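Local coordinates for protein translation initiation factor eIF2B subunit delta (Schizosaccharomyces pombe, PDB 5B04) that forms part of the eIF2B complex, which catalyses exchange of GDP for GTP on the gamma subunit of translation initiation factor eIF2, at residues F158-L168 against R205-I215; Q386-A396 against L427-T435. All blocks are in the same frame, centred on the assembly; numbering follows the deposited sequence.

Interaction 1 (F158-L168 against R205-I215). With PO4 (phosphate ion), chain P; PO4 (phosphate ion), chain O.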
loop_
_atom_site.group_PDB
_atom_site.type_symbol
_atom_site.label_atom_id
_atom_site.label_comp_id
_atom_site.label_asym_id
_atom_site.label_seq_id
_atom_site.Cartn_x
_atom_site.Cartn_y
_atom_site.Cartn_z
ATOM N N PHE G 158 -27.115 22.547 -4.521
ATOM C CA PHE G 158 -27.661 21.373 -5.212
ATOM C C PHE G 158 -26.622 20.486 -5.903
ATOM O O PHE G 158 -25.603 20.963 -6.407
ATOM C CB PHE G 158 -28.734 21.803 -6.223
ATOM C CG PHE G 158 -28.212 22.598 -7.390
ATOM C CD1 PHE G 158 -28.112 23.974 -7.320
ATOM C CD2 PHE G 158 -27.855 21.971 -8.570
ATOM C CE1 PHE G 158 -27.647 24.705 -8.401
ATOM C CE2 PHE G 158 -27.390 22.700 -9.649
ATOM C CZ PHE G 158 -27.284 24.066 -9.563
ATOM N N GLY G 159 -26.910 19.185 -5.919
ATOM C CA GLY G 159 -26.016 18.185 -6.478
ATOM C C GLY G 159 -26.605 17.413 -7.646
ATOM O O GLY G 159 -27.616 17.819 -8.219
ATOM N N SER G 160 -25.970 16.289 -7.978
ATOM C CA SER G 160 -26.212 15.543 -9.219
ATOM C C SER G 160 -27.676 15.311 -9.592
ATOM O O SER G 160 -28.049 15.448 -10.758
ATOM C CB SER G 160 -25.508 14.185 -9.147
ATOM O OG SER G 160 -26.031 13.394 -8.094
ATOM N N ASN G 161 -28.498 14.950 -8.612
ATOM C CA ASN G 161 -29.905 14.661 -8.875
ATOM C C ASN G 161 -30.656 15.877 -9.403
ATOM O O ASN G 161 -31.326 15.803 -10.434
ATOM C CB ASN G 161 -30.588 14.138 -7.611
ATOM C CG ASN G 161 -31.001 12.684 -7.731
ATOM O OD1 ASN G 161 -31.316 12.204 -8.820
ATOM N ND2 ASN G 161 -31.003 11.974 -6.609
ATOM N N GLN G 162 -30.536 16.996 -8.697
ATOM C CA GLN G 162 -31.211 18.224 -9.097
ATOM C C GLN G 162 -30.544 18.838 -10.324
ATOM O O GLN G 162 -31.210 19.456 -11.156
ATOM C CB GLN G 162 -31.228 19.230 -7.944
ATOM C CG GLN G 162 -32.200 20.379 -8.145
ATOM C CD GLN G 162 -33.638 19.910 -8.262
ATOM O OE1 GLN G 162 -34.068 19.005 -7.547
ATOM N NE2 GLN G 162 -34.388 20.522 -9.171
ATOM N N ARG G 163 -29.228 18.667 -10.426
ATOM C CA ARG G 163 -28.471 19.136 -11.584
ATOM C C ARG G 163 -29.018 18.530 -12.868
ATOM O O ARG G 163 -29.143 19.210 -13.884
ATOM C CB ARG G 163 -26.984 18.796 -11.439
ATOM C CG ARG G 163 -26.260 19.628 -10.401
ATOM C CD ARG G 163 -24.924 19.034 -9.994
ATOM N NE ARG G 163 -23.872 19.267 -10.976
ATOM C CZ ARG G 163 -22.622 18.843 -10.832
ATOM N NH1 ARG G 163 -22.275 18.163 -9.748
ATOM N NH2 ARG G 163 -21.719 19.096 -11.770
ATOM N N CYS G 164 -29.348 17.245 -12.807
ATOM C CA CYS G 164 -29.853 16.526 -13.968
ATOM C C CYS G 164 -31.263 16.980 -14.336
ATOM O O CYS G 164 -31.570 17.175 -15.513
ATOM C CB CYS G 164 -29.837 15.021 -13.707
ATOM S SG CYS G 164 -30.152 14.016 -15.170
ATOM N N ILE G 165 -32.112 17.147 -13.326
ATOM C CA ILE G 165 -33.488 17.585 -13.541
ATOM C C ILE G 165 -33.535 18.965 -14.190
ATOM O O ILE G 165 -34.224 19.166 -15.192
ATOM C CB ILE G 165 -34.284 17.621 -12.221
ATOM C CG1 ILE G 165 -34.421 16.214 -11.640
ATOM C CG2 ILE G 165 -35.658 18.231 -12.442
ATOM C CD1 ILE G 165 -35.277 16.152 -10.393
ATOM N N ASP G 166 -32.798 19.910 -13.614
ATOM C CA ASP G 166 -32.744 21.269 -14.141
ATOM C C ASP G 166 -32.145 21.302 -15.543
ATOM O O ASP G 166 -32.573 22.087 -16.387
ATOM C CB ASP G 166 -31.939 22.176 -13.207
ATOM C CG ASP G 166 -32.704 22.550 -11.952
ATOM O OD1 ASP G 166 -33.505 21.720 -11.473
ATOM O OD2 ASP G 166 -32.504 23.674 -11.446
ATOM N N LEU G 167 -31.156 20.446 -15.782
ATOM C CA LEU G 167 -30.508 20.365 -17.088
ATOM C C LEU G 167 -31.496 19.959 -18.172
ATOM O O LEU G 167 -31.513 20.533 -19.260
ATOM C CB LEU G 167 -29.344 19.374 -17.054
ATOM C CG LEU G 167 -28.608 19.178 -18.381
ATOM C CD1 LEU G 167 -27.832 20.431 -18.749
ATOM C CD2 LEU G 167 -27.691 17.967 -18.325
ATOM N N LEU G 168 -32.317 18.961 -17.863
ATOM C CA LEU G 168 -33.287 18.444 -18.819
ATOM C C LEU G 168 -34.403 19.449 -19.083
ATOM O O LEU G 168 -34.708 19.749 -20.237
ATOM C CB LEU G 168 -33.866 17.119 -18.321
ATOM C CG LEU G 168 -32.886 15.945 -18.373
ATOM C CD1 LEU G 168 -33.487 14.694 -17.757
ATOM C CD2 LEU G 168 -32.452 15.682 -19.807
ATOM N N ARG G 205 -18.932 24.573 -15.235
ATOM C CA ARG G 205 -18.648 23.489 -14.301
ATOM C C ARG G 205 -18.686 22.144 -15.018
ATOM O O ARG G 205 -19.618 21.875 -15.778
ATOM C CB ARG G 205 -19.641 23.488 -13.137
ATOM C CG ARG G 205 -19.500 22.267 -12.242
ATOM C CD ARG G 205 -20.283 22.384 -10.950
ATOM N NE ARG G 205 -19.884 21.340 -10.012
ATOM C CZ ARG G 205 -20.636 20.902 -9.010
ATOM N NH1 ARG G 205 -21.841 21.418 -8.806
ATOM N NH2 ARG G 205 -20.184 19.945 -8.210
ATOM N N PRO G 206 -17.667 21.300 -14.781
ATOM C CA PRO G 206 -17.591 19.946 -15.342
ATOM C C PRO G 206 -18.876 19.150 -15.125
ATOM O O PRO G 206 -19.446 19.180 -14.033
ATOM C CB PRO G 206 -16.425 19.320 -14.577
ATOM C CG PRO G 206 -15.546 20.474 -14.250
ATOM C CD PRO G 206 -16.471 21.632 -13.988
ATOM N N LEU G 207 -19.321 18.452 -16.165
ATOM C CA LEU G 207 -20.584 17.723 -16.129
ATOM C C LEU G 207 -20.583 16.598 -15.104
ATOM O O LEU G 207 -19.603 15.866 -14.968
ATOM C CB LEU G 207 -20.905 17.153 -17.511
ATOM C CG LEU G 207 -21.179 18.167 -18.621
ATOM C CD1 LEU G 207 -21.334 17.459 -19.956
ATOM C CD2 LEU G 207 -22.418 18.984 -18.299
ATOM N N SER G 208 -21.691 16.468 -14.383
ATOM C CA SER G 208 -21.873 15.350 -13.470
ATOM C C SER G 208 -22.170 14.097 -14.283
ATOM O O SER G 208 -22.568 14.190 -15.444
ATOM C CB SER G 208 -23.003 15.634 -12.478
ATOM O OG SER G 208 -24.254 15.211 -12.988
ATOM N N ILE G 209 -21.967 12.931 -13.679
ATOM C CA ILE G 209 -22.251 11.666 -14.351
ATOM C C ILE G 209 -23.727 11.581 -14.730
ATOM O O ILE G 209 -24.070 11.185 -15.845
ATOM C CB ILE G 209 -21.871 10.460 -13.469
ATOM C CG1 ILE G 209 -20.350 10.337 -13.368
ATOM C CG2 ILE G 209 -22.459 9.175 -14.029
ATOM C CD1 ILE G 209 -19.679 9.982 -14.678
ATOM N N SER G 210 -24.592 11.974 -13.799
ATOM C CA SER G 210 -26.032 11.980 -14.030
ATOM C C SER G 210 -26.407 12.876 -15.205
ATOM O O SER G 210 -27.309 12.556 -15.979
ATOM C CB SER G 210 -26.771 12.433 -12.770
ATOM O OG SER G 210 -26.318 13.706 -12.342
ATOM N N MET G 211 -25.709 13.999 -15.334
ATOM C CA MET G 211 -25.947 14.924 -16.434
ATOM C C MET G 211 -25.444 14.342 -17.750
ATOM O O MET G 211 -26.124 14.420 -18.772
ATOM C CB MET G 211 -25.277 16.272 -16.158
ATOM C CG MET G 211 -25.863 17.018 -14.969
ATOM S SD MET G 211 -24.841 18.401 -14.426
ATOM C CE MET G 211 -25.044 19.536 -15.796
ATOM N N GLY G 212 -24.253 13.751 -17.715
ATOM C CA GLY G 212 -23.655 13.162 -18.899
ATOM C C GLY G 212 -24.457 11.998 -19.448
ATOM O O GLY G 212 -24.540 11.806 -20.661
ATOM N N ASN G 213 -25.051 11.218 -18.550
ATOM C CA ASN G 213 -25.870 10.080 -18.947
ATOM C C ASN G 213 -27.203 10.522 -19.537
ATOM O O ASN G 213 -27.738 9.875 -20.439
ATOM C CB ASN G 213 -26.100 9.150 -17.756
ATOM C CG ASN G 213 -24.843 8.413 -17.342
ATOM O OD1 ASN G 213 -23.767 8.637 -17.897
ATOM N ND2 ASN G 213 -24.971 7.527 -16.360
ATOM N N ALA G 214 -27.738 11.625 -19.024
ATOM C CA ALA G 214 -28.968 12.197 -19.560
ATOM C C ALA G 214 -28.692 12.865 -20.901
ATOM O O ALA G 214 -29.593 13.038 -21.722
ATOM C CB ALA G 214 -29.567 13.189 -18.582
ATOM N N ILE G 215 -27.436 13.239 -21.111
ATOM C CA ILE G 215 -27.014 13.841 -22.368
ATOM C C ILE G 215 -26.949 12.783 -23.467
ATOM O O ILE G 215 -27.443 12.999 -24.575
ATOM C CB ILE G 215 -25.650 14.546 -22.219
ATOM C CG1 ILE G 215 -25.840 15.920 -21.572
ATOM C CG2 ILE G 215 -24.972 14.711 -23.562
ATOM C CD1 ILE G 215 -24.571 16.729 -21.467
HETATM P P PO4 P . -23.028 15.408 -6.068
HETATM O O1 PO4 P . -22.412 14.271 -5.289
HETATM O O2 PO4 P . -22.435 15.452 -7.456
HETATM O O3 PO4 P . -24.520 15.196 -6.167
HETATM O O4 PO4 P . -22.752 16.714 -5.362
HETATM P P PO4 O . -27.571 14.023 -4.288
HETATM O O1 PO4 O . -27.903 12.872 -3.370
HETATM O O2 PO4 O . -26.330 14.723 -3.786
HETATM O O3 PO4 O . -27.327 13.499 -5.684
HETATM O O4 PO4 O . -28.722 14.999 -4.312
#
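C164 and M211 mark the closest backbone approach, CA to CA 4.9 Å, between helices 160-168 and 209-215, whose short axes pass 8.4 Å apart and cross at -33°. Along this seam the SG of C164 and CD2 of L168 both rest on the A214 methyl, while L167 lays CD2 against M211 CB at 3.7 Å. In this helical part of the chain L167 also meets L201 of helix 186-204, and L168 packs on helix 231-262. Near the helix starts, S210 OG donates to S160 O over 2.9 Å, standing above the carbonyl plane on the face opposite C164 N, so one oxygen takes both a helical and an interhelical bond. At the same end the guanidinium of R163 lies flat on that of R205, centres 3.4 Å apart and planes at 15°; S208 CB covers the opposite face of the R163 guanidinium, and P206 O lies in plane at the R163 edge. A bend at chi3 (78°) turns R163 across the extended chain of R205. E394 pairs with R205 in a salt bridge. Replacing R205 with an alanine would probably leave E394 without its salt-bridge partner and the R163 guanidinium without its stacking partner. Phosphate P accepts from S160 N at 2.6 Å. Anion and carboxylate together probably offset the charge of the stacked arginines, consistent with a helix start suited to receiving anions.

Interaction 2 (Q386-A396 against L427-T435); sequences QLDSLVYNELA and LLSLKYDVT. With PO4 (phosphate ion), chain P.
L430 and L395, an antiparallel non-hydrogen-bonded pair, meet through their CD2 methyls at 3.6 Å, and L395 CD2 also touches L428 CD1. The other L430 branch, CD1, presses on L390 CD2; V434 CG2 packs on the Q386 amide. T269 of a neighbouring beta subunit packs on L430, and a strand of that chain pairs in parallel with L427 and L428. Outward from the leucines, four bonds fix the rotation of the N393 amide. Its OD1 accepts from Y432 N at 2.9 Å and from E394 N, each on an in-plane lone pair; ND2 donates to S389 O almost in line with the C=O and to Y432 O from 67° above the carbonyl plane. S389 OG accepts from V434 N at 3.0 Å. E394 passes obliquely along the Y432 ring edge, CB against it; with CG anti to the backbone N (chi1 -173°), its extended chain carries OE1 to 3.2 Å from Y432 CE2, while R205 holds OE2 in a salt bridge. Y432 OH donates to phosphate P, and H344 stacks on the ring. Side-chain groups thus do much of the joining beyond the strand pair, and probably set the position from which Y432 OH reaches the anion.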
loop_
_atom_site.group_PDB
_atom_site.type_symbol
_atom_site.label_atom_id
_atom_site.label_comp_id
_atom_site.label_asym_id
_atom_site.label_seq_id
_atom_site.Cartn_x
_atom_site.Cartn_y
_atom_site.Cartn_z
ATOM N N GLN G 386 -12.429 3.622 -12.210
ATOM C CA GLN G 386 -11.187 4.249 -11.777
ATOM C C GLN G 386 -10.658 3.571 -10.518
ATOM O O GLN G 386 -11.425 3.208 -9.627
ATOM C CB GLN G 386 -11.389 5.747 -11.545
ATOM C CG GLN G 386 -12.645 6.105 -10.774
ATOM C CD GLN G 386 -12.894 7.600 -10.734
ATOM O OE1 GLN G 386 -13.939 8.080 -11.173
ATOM N NE2 GLN G 386 -11.930 8.347 -10.207
ATOM N N LEU G 387 -9.340 3.402 -10.457
ATOM C CA LEU G 387 -8.707 2.642 -9.384
ATOM C C LEU G 387 -8.289 3.520 -8.208
ATOM O O LEU G 387 -7.901 3.014 -7.156
ATOM C CB LEU G 387 -7.492 1.889 -9.925
ATOM C CG LEU G 387 -7.789 0.875 -11.030
ATOM C CD1 LEU G 387 -6.497 0.319 -11.602
ATOM C CD2 LEU G 387 -8.677 -0.243 -10.506
ATOM N N ASP G 388 -8.359 4.833 -8.394
ATOM C CA ASP G 388 -8.050 5.769 -7.321
ATOM C C ASP G 388 -8.923 7.013 -7.430
ATOM O O ASP G 388 -9.614 7.212 -8.429
ATOM C CB ASP G 388 -6.568 6.153 -7.340
ATOM C CG ASP G 388 -6.178 6.909 -8.593
ATOM O OD1 ASP G 388 -6.742 6.613 -9.664
ATOM O OD2 ASP G 388 -5.306 7.799 -8.505
ATOM N N SER G 389 -8.887 7.850 -6.399
ATOM C CA SER G 389 -9.743 9.027 -6.343
ATOM C C SER G 389 -9.123 10.229 -7.048
ATOM O O SER G 389 -9.671 11.330 -7.004
ATOM C CB SER G 389 -10.049 9.385 -4.886
ATOM O OG SER G 389 -10.492 8.251 -4.162
ATOM N N LEU G 390 -7.988 10.019 -7.708
ATOM C CA LEU G 390 -7.216 11.136 -8.242
ATOM C C LEU G 390 -7.287 11.300 -9.760
ATOM O O LEU G 390 -7.089 12.402 -10.270
ATOM C CB LEU G 390 -5.752 11.003 -7.817
ATOM C CG LEU G 390 -5.455 11.475 -6.394
ATOM C CD1 LEU G 390 -3.977 11.346 -6.081
ATOM C CD2 LEU G 390 -5.918 12.910 -6.208
ATOM N N VAL G 391 -7.560 10.220 -10.484
ATOM C CA VAL G 391 -7.605 10.301 -11.941
ATOM C C VAL G 391 -8.842 11.069 -12.414
ATOM O O VAL G 391 -8.740 11.966 -13.253
ATOM C CB VAL G 391 -7.570 8.897 -12.595
ATOM C CG1 VAL G 391 -8.547 7.949 -11.914
ATOM C CG2 VAL G 391 -7.846 8.994 -14.089
ATOM N N TYR G 392 -10.004 10.724 -11.866
ATOM C CA TYR G 392 -11.240 11.430 -12.179
ATOM C C TYR G 392 -11.793 12.115 -10.937
ATOM O O TYR G 392 -12.266 11.456 -10.012
ATOM C CB TYR G 392 -12.286 10.476 -12.757
ATOM C CG TYR G 392 -12.057 10.097 -14.203
ATOM C CD1 TYR G 392 -12.534 10.898 -15.233
ATOM C CD2 TYR G 392 -11.379 8.933 -14.539
ATOM C CE1 TYR G 392 -12.333 10.555 -16.557
ATOM C CE2 TYR G 392 -11.172 8.582 -15.861
ATOM C CZ TYR G 392 -11.653 9.396 -16.866
ATOM O OH TYR G 392 -11.451 9.050 -18.182
ATOM N N ASN G 393 -11.732 13.441 -10.923
ATOM C CA ASN G 393 -12.251 14.217 -9.806
ATOM C C ASN G 393 -12.575 15.640 -10.244
ATOM O O ASN G 393 -12.415 15.987 -11.415
ATOM C CB ASN G 393 -11.249 14.227 -8.649
ATOM C CG ASN G 393 -11.922 14.343 -7.294
ATOM O OD1 ASN G 393 -12.863 15.116 -7.120
ATOM N ND2 ASN G 393 -11.443 13.568 -6.327
ATOM N N GLU G 394 -13.033 16.461 -9.306
ATOM C CA GLU G 394 -13.382 17.842 -9.610
ATOM C C GLU G 394 -12.745 18.800 -8.612
ATOM O O GLU G 394 -12.983 18.706 -7.407
ATOM C CB GLU G 394 -14.901 18.022 -9.621
ATOM C CG GLU G 394 -15.358 19.392 -10.093
ATOM C CD GLU G 394 -16.867 19.543 -10.070
ATOM O OE1 GLU G 394 -17.571 18.527 -10.251
ATOM O OE2 GLU G 394 -17.348 20.678 -9.872
ATOM N N LEU G 395 -11.934 19.720 -9.120
ATOM C CA LEU G 395 -11.247 20.683 -8.271
ATOM C C LEU G 395 -12.184 21.764 -7.753
ATOM O O LEU G 395 -12.946 22.361 -8.514
ATOM C CB LEU G 395 -10.085 21.334 -9.025
ATOM C CG LEU G 395 -8.852 20.460 -9.243
ATOM C CD1 LEU G 395 -7.725 21.267 -9.867
ATOM C CD2 LEU G 395 -8.414 19.847 -7.930
ATOM N N ALA G 396 -12.121 22.005 -6.449
ATOM C CA ALA G 396 -12.824 23.121 -5.835
ATOM C C ALA G 396 -11.830 24.253 -5.595
ATOM O O ALA G 396 -10.650 23.993 -5.355
ATOM C CB ALA G 396 -13.486 22.691 -4.533
ATOM N N LEU G 427 -2.955 25.277 -1.885
ATOM C CA LEU G 427 -4.175 24.842 -1.217
ATOM C C LEU G 427 -4.983 23.960 -2.158
ATOM O O LEU G 427 -4.963 24.159 -3.373
ATOM C CB LEU G 427 -5.005 26.040 -0.753
ATOM C CG LEU G 427 -4.723 26.567 0.657
ATOM C CD1 LEU G 427 -3.260 26.947 0.837
ATOM C CD2 LEU G 427 -5.626 27.746 0.973
ATOM N N LEU G 428 -5.690 22.983 -1.602
ATOM C CA LEU G 428 -6.387 22.016 -2.437
ATOM C C LEU G 428 -7.580 21.354 -1.757
ATOM O O LEU G 428 -7.483 20.880 -0.625
ATOM C CB LEU G 428 -5.417 20.932 -2.897
ATOM C CG LEU G 428 -6.050 19.921 -3.849
ATOM C CD1 LEU G 428 -6.148 20.507 -5.245
ATOM C CD2 LEU G 428 -5.274 18.629 -3.849
ATOM N N SER G 429 -8.700 21.310 -2.469
ATOM C CA SER G 429 -9.877 20.598 -1.997
ATOM C C SER G 429 -10.547 19.848 -3.143
ATOM O O SER G 429 -11.112 20.460 -4.050
ATOM C CB SER G 429 -10.868 21.562 -1.345
ATOM O OG SER G 429 -11.966 20.862 -0.786
ATOM N N LEU G 430 -10.470 18.522 -3.105
ATOM C CA LEU G 430 -11.175 17.692 -4.072
ATOM C C LEU G 430 -12.642 17.607 -3.680
ATOM O O LEU G 430 -12.976 17.647 -2.496
ATOM C CB LEU G 430 -10.564 16.293 -4.148
ATOM C CG LEU G 430 -9.076 16.193 -4.487
ATOM C CD1 LEU G 430 -8.657 14.736 -4.599
ATOM C CD2 LEU G 430 -8.763 16.943 -5.769
ATOM N N LYS G 431 -13.519 17.495 -4.671
ATOM C CA LYS G 431 -14.948 17.415 -4.396
ATOM C C LYS G 431 -15.410 15.978 -4.205
ATOM O O LYS G 431 -16.365 15.722 -3.472
ATOM C CB LYS G 431 -15.753 18.071 -5.521
ATOM C CG LYS G 431 -15.674 19.587 -5.542
ATOM C CD LYS G 431 -17.007 20.199 -5.949
ATOM C CE LYS G 431 -16.973 21.716 -5.845
ATOM N NZ LYS G 431 -18.310 22.322 -6.099
ATOM N N TYR G 432 -14.730 15.040 -4.856
ATOM C CA TYR G 432 -15.226 13.670 -4.899
ATOM C C TYR G 432 -14.247 12.629 -4.366
ATOM O O TYR G 432 -13.135 12.951 -3.949
ATOM C CB TYR G 432 -15.637 13.321 -6.327
ATOM C CG TYR G 432 -16.764 14.194 -6.824
ATOM C CD1 TYR G 432 -18.062 14.006 -6.369
ATOM C CD2 TYR G 432 -16.528 15.220 -7.729
ATOM C CE1 TYR G 432 -19.097 14.807 -6.810
ATOM C CE2 TYR G 432 -17.556 16.025 -8.177
ATOM C CZ TYR G 432 -18.838 15.814 -7.715
ATOM O OH TYR G 432 -19.866 16.614 -8.159
ATOM N N ASP G 433 -14.682 11.372 -4.397
ATOM C CA ASP G 433 -14.038 10.320 -3.625
ATOM C C ASP G 433 -14.479 8.934 -4.090
ATOM O O ASP G 433 -15.674 8.659 -4.193
ATOM C CB ASP G 433 -14.371 10.512 -2.148
ATOM C CG ASP G 433 -13.473 9.723 -1.233
ATOM O OD1 ASP G 433 -12.401 9.269 -1.683
ATOM O OD2 ASP G 433 -13.841 9.579 -0.049
ATOM N N VAL G 434 -13.514 8.063 -4.364
ATOM C CA VAL G 434 -13.822 6.708 -4.812
ATOM C C VAL G 434 -13.776 5.717 -3.653
ATOM O O VAL G 434 -12.707 5.402 -3.132
ATOM C CB VAL G 434 -12.853 6.241 -5.914
ATOM C CG1 VAL G 434 -13.154 4.803 -6.309
ATOM C CG2 VAL G 434 -12.941 7.160 -7.122
ATOM N N THR G 435 -14.947 5.229 -3.256
ATOM C CA THR G 435 -15.044 4.263 -2.169
ATOM C C THR G 435 -15.054 2.839 -2.714
ATOM O O THR G 435 -15.984 2.451 -3.418
ATOM C CB THR G 435 -16.309 4.490 -1.323
ATOM O OG1 THR G 435 -16.472 5.890 -1.062
ATOM C CG2 THR G 435 -16.209 3.736 -0.008
HETATM P P PO4 P . -23.028 15.408 -6.068
HETATM O O1 PO4 P . -22.412 14.271 -5.289
HETATM O O2 PO4 P . -22.435 15.452 -7.456
HETATM O O3 PO4 P . -24.520 15.196 -6.167
HETATM O O4 PO4 P . -22.752 16.714 -5.362
#

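How the interactions relate
Interaction 1 joins two helices and interaction 2 fixes a loop on the small antiparallel sheet; their centres lie 18 Å apart, yet their polar ends meet. R205 NE of the first reaches E394 OE2 of the second at 2.6 Å, and R163 NH1 probably bonds to Y432 OH at 3.3 Å. Phosphate P bridges the two, held from the helix start of residues 158-168 through its O3 and from the strand of residues 427-435 through its O2. The ion probably comes from the crystallisation liquor, so it marks an anion-accepting pocket between helical and sheet parts without establishing a natural ligand.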